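Local structure of complement factor H (Mus musculus, 2YBY) at residues Lys84-Gly89 against Asn114-Pro119. The protein probably restrains complement activation in the innate immune system, this fragment comprising the sixth and seventh of its sushi domains. The protein carries 1 engineered substitution. Residues are numbered along the deposited sequence; the frame is centred on the assembly and turned at random.
Sequences KVYVQG and NGWSPP
The backbones that carry Tyr86 and Trp116 belong to outer strands of two different three-stranded antiparallel sheets, 84-87 and 115-117, and stand too far apart to pair, with 9.6 Å between Tyr86 CA and Trp116 CA. Two aromatic side chains span the distance. The indole advances with its six-membered ring foremost, its edge toward the face of the phenol ring, in an offset edge-to-face pair whose centroids lie 5.6 Å apart and whose planes meet at 60°. Its leading atom, Trp116 CH2, packs 3.6 Å from Tyr86 CB, and Trp116 CZ2 comes 3.9 Å from Tyr86 CD1. Such a tryptophan near the last cysteine is a hallmark of the sushi (SCR) fold, where it packs beside the disulfides; here it touches Cys69 and Cys111, which are bonded to each other. Tryptophan suits the place because it is long enough to reach the other sheet and has a polar edge: NE1 hydrogen-bonds to Val70 O on strand 66-71, restraining the ring's rotation. Tyrosine offers that edge a broad apolar surface: chi1 of -69° sets CG anti to the carbonyl carbon, and chi2 of 83° turns the ring's face to the indole. Leu92, an apolar residue of strand 91-93, touches both side chains.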
loop_
_atom_site.group_PDB
_atom_site.type_symbol
_atom_site.label_atom_id
_atom_site.label_comp_id
_atom_site.label_asym_id
_atom_site.label_seq_id
_atom_site.Cartn_x
_atom_site.Cartn_y
_atom_site.Cartn_z
ATOM N N LYS A 84 9.036 -3.849 8.310
ATOM C CA LYS A 84 7.615 -4.154 8.367
ATOM C C LYS A 84 6.888 -3.147 7.474
ATOM O O LYS A 84 7.050 -1.933 7.645
ATOM C CB LYS A 84 7.085 -4.110 9.799
ATOM C CG LYS A 84 5.662 -4.628 9.873
ATOM C CD LYS A 84 5.190 -4.880 11.298
ATOM C CE LYS A 84 3.672 -4.953 11.391
ATOM N NZ LYS A 84 3.100 -6.090 10.623
ATOM N N VAL A 85 6.101 -3.648 6.523
ATOM C CA VAL A 85 5.372 -2.806 5.616
ATOM C C VAL A 85 4.079 -2.284 6.224
ATOM O O VAL A 85 3.240 -3.063 6.704
ATOM C CB VAL A 85 5.072 -3.534 4.283
ATOM C CG1 VAL A 85 4.097 -2.746 3.428
ATOM C CG2 VAL A 85 6.368 -3.789 3.513
ATOM N N TYR A 86 3.876 -0.969 6.111
ATOM C CA TYR A 86 2.610 -0.334 6.398
ATOM C C TYR A 86 2.127 0.354 5.150
ATOM O O TYR A 86 2.940 0.660 4.266
ATOM C CB TYR A 86 2.708 0.638 7.561
ATOM C CG TYR A 86 2.924 -0.081 8.862
ATOM C CD1 TYR A 86 4.193 -0.487 9.251
ATOM C CD2 TYR A 86 1.874 -0.288 9.746
ATOM C CE1 TYR A 86 4.403 -1.143 10.462
ATOM C CE2 TYR A 86 2.071 -0.932 10.960
ATOM C CZ TYR A 86 3.343 -1.341 11.326
ATOM O OH TYR A 86 3.555 -1.968 12.544
ATOM N N VAL A 87 0.816 0.582 5.055
ATOM C CA VAL A 87 0.198 1.249 3.924
ATOM C C VAL A 87 -0.580 2.444 4.371
ATOM O O VAL A 87 -0.879 2.610 5.555
ATOM C CB VAL A 87 -0.658 0.299 3.051
ATOM C CG1 VAL A 87 0.123 -0.966 2.681
ATOM C CG2 VAL A 87 -1.975 -0.048 3.740
ATOM N N GLN A 88 -0.898 3.296 3.415
ATOM C CA GLN A 88 -1.588 4.547 3.619
ATOM C C GLN A 88 -2.816 4.404 4.522
ATOM O O GLN A 88 -3.683 3.548 4.287
ATOM C CB GLN A 88 -1.974 5.118 2.265
ATOM C CG GLN A 88 -2.276 6.588 2.285
ATOM C CD GLN A 88 -2.322 7.153 0.885
ATOM O OE1 GLN A 88 -1.780 6.585 -0.091
ATOM N NE2 GLN A 88 -2.932 8.307 0.758
ATOM N N GLY A 89 -2.828 5.182 5.594
ATOM C CA GLY A 89 -3.925 5.154 6.559
ATOM C C GLY A 89 -3.611 4.389 7.834
ATOM O O GLY A 89 -4.335 4.546 8.827
ATOM N N ASN A 114 2.320 11.116 1.625
ATOM C CA ASN A 114 3.731 11.501 1.502
ATOM C C ASN A 114 4.663 10.851 2.541
ATOM O O ASN A 114 5.658 11.450 2.939
ATOM C CB ASN A 114 3.862 13.014 1.585
ATOM C CG ASN A 114 3.362 13.731 0.351
ATOM O OD1 ASN A 114 3.868 13.523 -0.760
ATOM N ND2 ASN A 114 2.386 14.612 0.509
ATOM N N GLY A 115 4.362 9.625 2.955
ATOM C CA GLY A 115 5.237 8.916 3.867
ATOM C C GLY A 115 4.827 9.060 5.318
ATOM O O GLY A 115 3.725 9.505 5.623
ATOM N N TRP A 116 5.710 8.675 6.214
ATOM C CA TRP A 116 5.439 8.707 7.652
ATOM C C TRP A 116 5.277 10.132 8.158
ATOM O O TRP A 116 6.056 11.014 7.797
ATOM C CB TRP A 116 6.592 8.068 8.453
ATOM C CG TRP A 116 6.707 6.569 8.344
ATOM C CD1 TRP A 116 7.807 5.872 7.953
ATOM C CD2 TRP A 116 5.761 5.595 8.810
ATOM N NE1 TRP A 116 7.605 4.517 8.133
ATOM C CE2 TRP A 116 6.346 4.319 8.623
ATOM C CE3 TRP A 116 4.424 5.656 9.201
ATOM C CZ2 TRP A 116 5.657 3.133 8.918
ATOM C CZ3 TRP A 116 3.776 4.492 9.571
ATOM C CH2 TRP A 116 4.387 3.244 9.405
ATOM N N SER A 117 4.281 10.331 8.996
ATOM C CA SER A 117 4.114 11.624 9.684
ATOM C C SER A 117 3.765 11.411 11.133
ATOM O O SER A 117 2.757 10.784 11.450
ATOM C CB SER A 117 3.075 12.521 9.046
ATOM O OG SER A 117 3.277 13.850 9.509
ATOM N N PRO A 118 4.600 11.967 12.013
ATOM C CA PRO A 118 5.887 12.611 11.721
ATOM C C PRO A 118 6.901 11.521 11.350
ATOM O O PRO A 118 6.552 10.334 11.441
ATOM C CB PRO A 118 6.235 13.279 13.046
ATOM C CG PRO A 118 5.659 12.399 14.058
ATOM C CD PRO A 118 4.402 11.807 13.461
ATOM N N PRO A 119 8.128 11.859 10.940
ATOM C CA PRO A 119 9.124 10.825 10.656
ATOM C C PRO A 119 9.568 10.065 11.910
ATOM O O PRO A 119 9.440 10.578 13.037
ATOM C CB PRO A 119 10.312 11.623 10.097
ATOM C CG PRO A 119 9.768 12.931 9.705
ATOM C CD PRO A 119 8.715 13.195 10.739
#